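Methoxy mycolic acid synthase 2 (Mycobacterium tuberculosis, PDB 1TPY) converts a double bond at the distal position of alpha mycolic acids into a cis cyclopropane ring, taking the methylene group from S-adenosyl-L-methionine. Local coordinates at residues A[77-82]-A[101-106]; A[183-188]-A[275-280]. All coordinates share one frame; numbering follows the deposited sequence.

How the contacts relate
Contact 1 comes first along the chain and closes before contact 2 opens. It pairs helices 77-86 and 97-108, which follow the strands 67-71 and 89-94 in the S-adenosylmethionine-binding half of the seven-stranded mixed sheet. Contact 2 ties the turn before helix 186-199 and its first turn to the link between helix 256-275 and strand 278-286, an antiparallel strand of the same sheet. The centres of contact 1 and contact 2 lie about 34 Å apart on opposite sides of the chain's centre. The side chain of Val103 is about 8 Å from bound S-adenosyl-L-homocysteine and that of Leu188 about 8 Å from bound cetyl-trimethyl-ammonium, so contact 1 lies toward the cofactor and contact 2 toward the lipid-like detergent.

Contact 1: residues A[77-82]-A[101-106]; sequences ATMRRA and AHVQKS
Helix segments 77-82 and 101-106, which meet through Arg80 with Ser106 and Met79 with Val103, run nearly parallel at 22°, their axes 10.9 Å apart at closest approach. Arg80 and Met79 span most of that gap. Arg80 starts with CG anti to its carbonyl carbon and bends at chi3 (-62°), which carries the guanidinium back over Ala77, whose CA lies 3.5 Å above one face of the group, toward the rim. Arg80 NH1 then reaches Ser106 OG at 3.1 Å, a weak bond with an N-H...O angle of only 128°, while Arg80 CD lies 3.5 Å from that oxygen. Ser106 OG in turn donates to Val103 O one helical turn back (2.8 Å), so the hydroxyl serves both helices. The stronger partner of NH1 is Trp75 O, just before the first helix. Both helices belong to the Rossmann-like methyltransferase fold, in which strand 89-94 connects them; Gly72 and Gly74, which bind the cofactor, and Ala77 fit a GxGxxA pattern of Rossmann type. Deeper in, Met79 crosses Val103 at about a right angle, Met79 CE against Val103 CG1 at 3.7 Å, and also touches Cys73 of the cofactor site. The His102 ring approaches Arg80 NH1 obliquely, His102 CE1 at 4.3 Å, and packs edge-to-face with Trp75.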
ATOM      1  N   ALA A  77       7.518   1.115   8.388  1.00 21.85           N
ATOM      2  CA  ALA A  77       7.399  -0.046   9.280  1.00 22.40           C
ATOM      3  C   ALA A  77       7.800  -1.351   8.595  1.00 21.22           C
ATOM      4  O   ALA A  77       8.470  -2.194   9.190  1.00 22.72           O
ATOM      5  CB  ALA A  77       5.974  -0.159   9.827  1.00 19.02           C
ATOM      6  N   THR A  78       7.393  -1.520   7.344  1.00 21.85           N
ATOM      7  CA  THR A  78       7.728  -2.739   6.624  1.00 20.86           C
ATOM      8  C   THR A  78       9.238  -2.931   6.519  1.00 20.99           C
ATOM      9  O   THR A  78       9.749  -4.009   6.819  1.00 21.77           O
ATOM     10  CB  THR A  78       7.096  -2.747   5.218  1.00 20.67           C
ATOM     11  OG1 THR A  78       5.670  -2.698   5.342  1.00 19.51           O
ATOM     12  CG2 THR A  78       7.485  -4.027   4.459  1.00 20.16           C
ATOM     13  N   MET A  79       9.958  -1.894   6.099  1.00 20.70           N
ATOM     14  CA  MET A  79      11.409  -2.005   5.986  1.00 21.14           C
ATOM     15  C   MET A  79      12.060  -2.263   7.333  1.00 21.78           C
ATOM     16  O   MET A  79      12.900  -3.147   7.456  1.00 24.74           O
ATOM     17  CB  MET A  79      12.013  -0.745   5.359  1.00 21.86           C
ATOM     18  CG  MET A  79      11.693  -0.589   3.885  1.00 20.59           C
ATOM     19  SD  MET A  79      12.529   0.807   3.151  1.00 22.63           S
ATOM     20  CE  MET A  79      11.696   2.185   4.015  1.00 20.35           C
ATOM     21  N   ARG A  80      11.677  -1.493   8.345  1.00 22.45           N
ATOM     22  CA  ARG A  80      12.248  -1.682   9.669  1.00 21.79           C
ATOM     23  C   ARG A  80      12.009  -3.108  10.154  1.00 22.67           C
ATOM     24  O   ARG A  80      12.880  -3.707  10.785  1.00 23.44           O
ATOM     25  CB  ARG A  80      11.653  -0.680  10.660  1.00 22.28           C
ATOM     26  CG  ARG A  80      12.044   0.771  10.378  1.00 22.70           C
ATOM     27  CD  ARG A  80      11.756   1.659  11.589  1.00 23.67           C
ATOM     28  NE  ARG A  80      10.336   1.690  11.942  1.00 23.13           N
ATOM     29  CZ  ARG A  80       9.424   2.457  11.351  1.00 20.88           C
ATOM     30  NH1 ARG A  80       9.768   3.279  10.366  1.00 20.06           N
ATOM     31  NH2 ARG A  80       8.157   2.389  11.740  1.00 20.65           N
ATOM     32  N   ARG A  81      10.832  -3.652   9.856  1.00 23.67           N
ATOM     33  CA  ARG A  81      10.502  -5.020  10.264  1.00 23.66           C
ATOM     34  C   ARG A  81      11.321  -6.032   9.466  1.00 23.97           C
ATOM     35  O   ARG A  81      11.713  -7.081   9.980  1.00 24.06           O
ATOM     36  CB  ARG A  81       9.011  -5.297  10.043  1.00 23.42           C
ATOM     37  CG  ARG A  81       8.573  -6.733  10.349  1.00 23.43           C
ATOM     38  CD  ARG A  81       8.641  -7.061  11.843  1.00 23.86           C
ATOM     39  NE  ARG A  81       8.021  -8.353  12.136  1.00 22.56           N
ATOM     40  CZ  ARG A  81       8.007  -8.932  13.333  1.00 24.13           C
ATOM     41  NH1 ARG A  81       8.582  -8.337  14.372  1.00 21.91           N
ATOM     42  NH2 ARG A  81       7.413 -10.112  13.493  1.00 23.63           N
ATOM     43  N   ALA A  82      11.582  -5.713   8.205  1.00 22.33           N
ATOM     44  CA  ALA A  82      12.355  -6.606   7.348  1.00 22.59           C
ATOM     45  C   ALA A  82      13.791  -6.735   7.873  1.00 24.44           C
ATOM     46  O   ALA A  82      14.399  -7.805   7.800  1.00 23.67           O
ATOM     47  CB  ALA A  82      12.354  -6.081   5.917  1.00 20.25           C
ATOM     48  N   ALA A 101      11.031  12.080   5.347  1.00 23.20           N
ATOM     49  CA  ALA A 101      11.631  12.638   6.556  1.00 23.80           C
ATOM     50  C   ALA A 101      11.462  11.687   7.740  1.00 22.92           C
ATOM     51  O   ALA A 101      12.405  11.437   8.489  1.00 22.98           O
ATOM     52  CB  ALA A 101      10.994  13.991   6.874  1.00 23.37           C
ATOM     53  N   HIS A 102      10.252  11.162   7.902  1.00 23.50           N
ATOM     54  CA  HIS A 102       9.947  10.241   8.991  1.00 22.60           C
ATOM     55  C   HIS A 102      10.743   8.936   8.896  1.00 21.77           C
ATOM     56  O   HIS A 102      11.344   8.500   9.875  1.00 23.39           O
ATOM     57  CB  HIS A 102       8.445   9.949   9.000  1.00 24.69           C
ATOM     58  CG  HIS A 102       8.021   8.961  10.042  1.00 25.41           C
ATOM     59  ND1 HIS A 102       8.149   7.600   9.870  1.00 24.47           N
ATOM     60  CD2 HIS A 102       7.470   9.137  11.267  1.00 25.90           C
ATOM     61  CE1 HIS A 102       7.692   6.980  10.944  1.00 26.19           C
ATOM     62  NE2 HIS A 102       7.273   7.889  11.807  1.00 27.80           N
ATOM     63  N   VAL A 103      10.749   8.310   7.724  1.00 21.72           N
ATOM     64  CA  VAL A 103      11.491   7.066   7.546  1.00 19.36           C
ATOM     65  C   VAL A 103      12.972   7.298   7.836  1.00 20.65           C
ATOM     66  O   VAL A 103      13.612   6.494   8.504  1.00 21.40           O
ATOM     67  CB  VAL A 103      11.324   6.507   6.105  1.00 19.06           C
ATOM     68  CG1 VAL A 103      12.268   5.353   5.885  1.00 14.94           C
ATOM     69  CG2 VAL A 103       9.871   6.030   5.883  1.00 16.56           C
ATOM     70  N   GLN A 104      13.513   8.405   7.335  1.00 23.09           N
ATOM     71  CA  GLN A 104      14.921   8.730   7.547  1.00 24.88           C
ATOM     72  C   GLN A 104      15.201   8.802   9.047  1.00 24.75           C
ATOM     73  O   GLN A 104      16.084   8.120   9.566  1.00 24.10           O
ATOM     74  CB  GLN A 104      15.253  10.074   6.885  1.00 27.68           C
ATOM     75  CG  GLN A 104      16.695  10.529   7.059  1.00 29.72           C
ATOM     76  CD  GLN A 104      17.687   9.564   6.445  1.00 31.42           C
ATOM     77  OE1 GLN A 104      18.529   8.996   7.139  1.00 32.53           O
ATOM     78  NE2 GLN A 104      17.591   9.372   5.135  1.00 33.39           N
ATOM     79  N   LYS A 105      14.428   9.634   9.731  1.00 26.10           N
ATOM     80  CA  LYS A 105      14.556   9.818  11.166  1.00 28.94           C
ATOM     81  C   LYS A 105      14.503   8.470  11.900  1.00 29.49           C
ATOM     82  O   LYS A 105      15.379   8.166  12.716  1.00 29.26           O
ATOM     83  CB  LYS A 105      13.438  10.756  11.636  1.00 30.63           C
ATOM     84  CG  LYS A 105      13.312  10.964  13.128  1.00 34.35           C
ATOM     85  CD  LYS A 105      12.150  11.920  13.416  1.00 37.11           C
ATOM     86  CE  LYS A 105      11.669  11.834  14.866  1.00 38.64           C
ATOM     87  NZ  LYS A 105      12.749  12.130  15.844  1.00 40.55           N
ATOM     88  N   SER A 106      13.493   7.657  11.596  1.00 28.53           N
ATOM     89  CA  SER A 106      13.356   6.348  12.245  1.00 29.54           C
ATOM     90  C   SER A 106      14.573   5.457  11.959  1.00 28.91           C
ATOM     91  O   SER A 106      14.983   4.656  12.800  1.00 29.54           O
ATOM     92  CB  SER A 106      12.087   5.636  11.766  1.00 28.49           C
ATOM     93  OG  SER A 106      12.308   4.979  10.527  1.00 32.21           O
TER

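Contact 2: residues A[183-188]-A[275-280]; sequences PLTLWL and VGYIDV
Tyr277 meets Pro183 with its hydroxyl end and Leu188 with one ring face, crossing the proline at about a right angle. With CG anti to the carbonyl carbon (chi1 -74°), the phenol reaches out to the turn ahead of helix 186-199, and Tyr277 OH donates to Pro183 O at 2.6 Å. That oxygen sits at the ring's edge, near its plane, and the bond uses a lone pair in the carbonyl plane, with a C=O...O angle of 140°. Pro183 CD lies 3.4 Å from Tyr277 OH. Leu188 approaches from over one face: Leu188 CD2 makes a CH-pi contact 4.2 Å from the Tyr277 ring centroid, displaced toward CD2 and CE2 of the ring. A water donates to Tyr277 OH and also bonds Thr185 OG1, each at 2.8 Å. Thr185 is the N-cap of the helix, its OG1 accepting from Leu188 N at 3.1 Å, so the water links the tyrosine to the helix start. Leu184 centres an inverse gamma turn between Pro183 and Thr185. Gly276, with positive phi, is the first residue to leave helical backbone angles after helix 256-275, and Tyr277 follows it, just ahead of strand 278-286, which lies between strands 163-171 and 221-227. Met177 of helix 174-179 also touches Tyr277, while Leu188 packs on Leu272 of helix 256-275.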
ATOM      1  N   PRO A 183     -24.956  -4.413  -7.407  1.00 27.05           N
ATOM      2  CA  PRO A 183     -25.482  -3.362  -8.293  1.00 26.80           C
ATOM      3  C   PRO A 183     -24.650  -2.091  -8.461  1.00 27.44           C
ATOM      4  O   PRO A 183     -23.969  -1.648  -7.537  1.00 26.14           O
ATOM      5  CB  PRO A 183     -26.837  -3.055  -7.671  1.00 25.44           C
ATOM      6  CG  PRO A 183     -26.513  -3.146  -6.200  1.00 24.60           C
ATOM      7  CD  PRO A 183     -25.706  -4.445  -6.137  1.00 23.15           C
ATOM      8  N   LEU A 184     -24.735  -1.503  -9.650  1.00 27.81           N
ATOM      9  CA  LEU A 184     -24.034  -0.259  -9.951  1.00 29.12           C
ATOM     10  C   LEU A 184     -24.971   0.864  -9.514  1.00 29.26           C
ATOM     11  O   LEU A 184     -25.793   1.334 -10.292  1.00 32.99           O
ATOM     12  CB  LEU A 184     -23.748  -0.152 -11.455  1.00 29.21           C
ATOM     13  CG  LEU A 184     -22.770  -1.179 -12.036  1.00 33.39           C
ATOM     14  CD1 LEU A 184     -22.807  -1.147 -13.565  1.00 31.09           C
ATOM     15  CD2 LEU A 184     -21.368  -0.880 -11.519  1.00 33.28           C
ATOM     16  N   THR A 185     -24.836   1.289  -8.266  1.00 29.57           N
ATOM     17  CA  THR A 185     -25.690   2.328  -7.708  1.00 27.97           C
ATOM     18  C   THR A 185     -25.134   3.733  -7.888  1.00 30.02           C
ATOM     19  O   THR A 185     -23.937   3.919  -8.105  1.00 28.81           O
ATOM     20  CB  THR A 185     -25.897   2.101  -6.209  1.00 27.61           C
ATOM     21  OG1 THR A 185     -24.652   2.300  -5.525  1.00 25.15           O
ATOM     22  CG2 THR A 185     -26.395   0.675  -5.954  1.00 24.53           C
ATOM     23  N   LEU A 186     -26.015   4.722  -7.793  1.00 31.52           N
ATOM     24  CA  LEU A 186     -25.600   6.107  -7.922  1.00 34.81           C
ATOM     25  C   LEU A 186     -24.627   6.435  -6.797  1.00 33.76           C
ATOM     26  O   LEU A 186     -23.657   7.164  -6.997  1.00 32.36           O
ATOM     27  CB  LEU A 186     -26.813   7.038  -7.868  1.00 38.48           C
ATOM     28  CG  LEU A 186     -27.262   7.547  -9.244  1.00 43.00           C
ATOM     29  CD1 LEU A 186     -27.513   6.371 -10.185  1.00 42.55           C
ATOM     30  CD2 LEU A 186     -28.515   8.401  -9.088  1.00 44.40           C
ATOM     31  N   TRP A 187     -24.881   5.876  -5.617  1.00 32.38           N
ATOM     32  CA  TRP A 187     -24.005   6.116  -4.482  1.00 31.98           C
ATOM     33  C   TRP A 187     -22.594   5.627  -4.793  1.00 31.30           C
ATOM     34  O   TRP A 187     -21.623   6.302  -4.471  1.00 31.23           O
ATOM     35  CB  TRP A 187     -24.513   5.401  -3.225  1.00 30.79           C
ATOM     36  CG  TRP A 187     -23.497   5.445  -2.123  1.00 29.14           C
ATOM     37  CD1 TRP A 187     -23.240   6.492  -1.278  1.00 28.27           C
ATOM     38  CD2 TRP A 187     -22.512   4.447  -1.833  1.00 28.80           C
ATOM     39  NE1 TRP A 187     -22.151   6.206  -0.487  1.00 27.48           N
ATOM     40  CE2 TRP A 187     -21.685   4.959  -0.807  1.00 27.63           C
ATOM     41  CE3 TRP A 187     -22.246   3.169  -2.345  1.00 27.59           C
ATOM     42  CZ2 TRP A 187     -20.610   4.237  -0.284  1.00 29.79           C
ATOM     43  CZ3 TRP A 187     -21.174   2.450  -1.825  1.00 28.70           C
ATOM     44  CH2 TRP A 187     -20.369   2.988  -0.804  1.00 30.43           C
ATOM     45  N   LEU A 188     -22.488   4.454  -5.414  1.00 30.62           N
ATOM     46  CA  LEU A 188     -21.185   3.887  -5.756  1.00 30.15           C
ATOM     47  C   LEU A 188     -20.393   4.816  -6.661  1.00 29.75           C
ATOM     48  O   LEU A 188     -19.252   5.170  -6.359  1.00 29.40           O
ATOM     49  CB  LEU A 188     -21.339   2.532  -6.458  1.00 28.95           C
ATOM     50  CG  LEU A 188     -20.027   1.927  -6.979  1.00 28.62           C
ATOM     51  CD1 LEU A 188     -19.104   1.619  -5.809  1.00 25.46           C
ATOM     52  CD2 LEU A 188     -20.308   0.657  -7.768  1.00 27.88           C
ATOM     53  N   VAL A 275     -19.416  -5.085   1.184  1.00 30.48           N
ATOM     54  CA  VAL A 275     -20.355  -5.500   0.148  1.00 30.23           C
ATOM     55  C   VAL A 275     -19.636  -6.418  -0.835  1.00 29.53           C
ATOM     56  O   VAL A 275     -20.189  -7.418  -1.284  1.00 29.34           O
ATOM     57  CB  VAL A 275     -20.908  -4.285  -0.630  1.00 32.93           C
ATOM     58  CG1 VAL A 275     -21.815  -4.756  -1.766  1.00 32.75           C
ATOM     59  CG2 VAL A 275     -21.673  -3.364   0.323  1.00 33.32           C
ATOM     60  N   GLY A 276     -18.397  -6.065  -1.163  1.00 28.18           N
ATOM     61  CA  GLY A 276     -17.618  -6.868  -2.085  1.00 27.26           C
ATOM     62  C   GLY A 276     -17.298  -6.188  -3.404  1.00 25.67           C
ATOM     63  O   GLY A 276     -16.820  -6.840  -4.330  1.00 26.83           O
ATOM     64  N   TYR A 277     -17.554  -4.888  -3.507  1.00 25.02           N
ATOM     65  CA  TYR A 277     -17.263  -4.167  -4.745  1.00 23.98           C
ATOM     66  C   TYR A 277     -15.766  -4.149  -5.015  1.00 25.22           C
ATOM     67  O   TYR A 277     -15.327  -4.206  -6.163  1.00 23.51           O
ATOM     68  CB  TYR A 277     -17.758  -2.721  -4.664  1.00 23.69           C
ATOM     69  CG  TYR A 277     -19.254  -2.569  -4.768  1.00 23.46           C
ATOM     70  CD1 TYR A 277     -19.995  -2.089  -3.693  1.00 22.60           C
ATOM     71  CD2 TYR A 277     -19.928  -2.906  -5.940  1.00 22.68           C
ATOM     72  CE1 TYR A 277     -21.370  -1.945  -3.775  1.00 23.21           C
ATOM     73  CE2 TYR A 277     -21.308  -2.767  -6.035  1.00 22.62           C
ATOM     74  CZ  TYR A 277     -22.023  -2.286  -4.948  1.00 23.12           C
ATOM     75  OH  TYR A 277     -23.386  -2.154  -5.021  1.00 22.09           O
ATOM     76  N   ILE A 278     -14.994  -4.070  -3.934  1.00 26.15           N
ATOM     77  CA  ILE A 278     -13.544  -4.017  -4.007  1.00 26.15           C
ATOM     78  C   ILE A 278     -12.931  -5.213  -3.281  1.00 27.13           C
ATOM     79  O   ILE A 278     -13.540  -5.786  -2.369  1.00 26.70           O
ATOM     80  CB  ILE A 278     -13.029  -2.712  -3.360  1.00 28.20           C
ATOM     81  CG1 ILE A 278     -13.701  -1.502  -4.018  1.00 29.99           C
ATOM     82  CG2 ILE A 278     -11.529  -2.607  -3.506  1.00 29.06           C
ATOM     83  CD1 ILE A 278     -13.393  -1.347  -5.493  1.00 29.77           C
ATOM     84  N   ASP A 279     -11.725  -5.583  -3.701  1.00 24.80           N
ATOM     85  CA  ASP A 279     -10.984  -6.699  -3.114  1.00 24.41           C
ATOM     86  C   ASP A 279      -9.577  -6.156  -2.835  1.00 21.90           C
ATOM     87  O   ASP A 279      -9.269  -5.012  -3.168  1.00 21.30           O
ATOM     88  CB  ASP A 279     -10.927  -7.867  -4.124  1.00 24.42           C
ATOM     89  CG  ASP A 279     -10.407  -9.169  -3.515  1.00 27.92           C
ATOM     90  OD1 ASP A 279     -10.208 -10.143  -4.281  1.00 28.16           O
ATOM     91  OD2 ASP A 279     -10.207  -9.233  -2.283  1.00 27.36           O
ATOM     92  N   VAL A 280      -8.737  -6.967  -2.210  1.00 21.89           N
ATOM     93  CA  VAL A 280      -7.360  -6.581  -1.915  1.00 21.65           C
ATOM     94  C   VAL A 280      -6.593  -7.894  -2.012  1.00 21.39           C
ATOM     95  O   VAL A 280      -6.967  -8.887  -1.380  1.00 21.86           O
ATOM     96  CB  VAL A 280      -7.227  -5.945  -0.490  1.00 21.31           C
ATOM     97  CG1 VAL A 280      -7.601  -6.951   0.580  1.00 21.30           C
ATOM     98  CG2 VAL A 280      -5.809  -5.434  -0.276  1.00 20.74           C
TER
HETATM   99  O   HOH W   1     -23.868   0.327  -3.757  1.00 29.01           O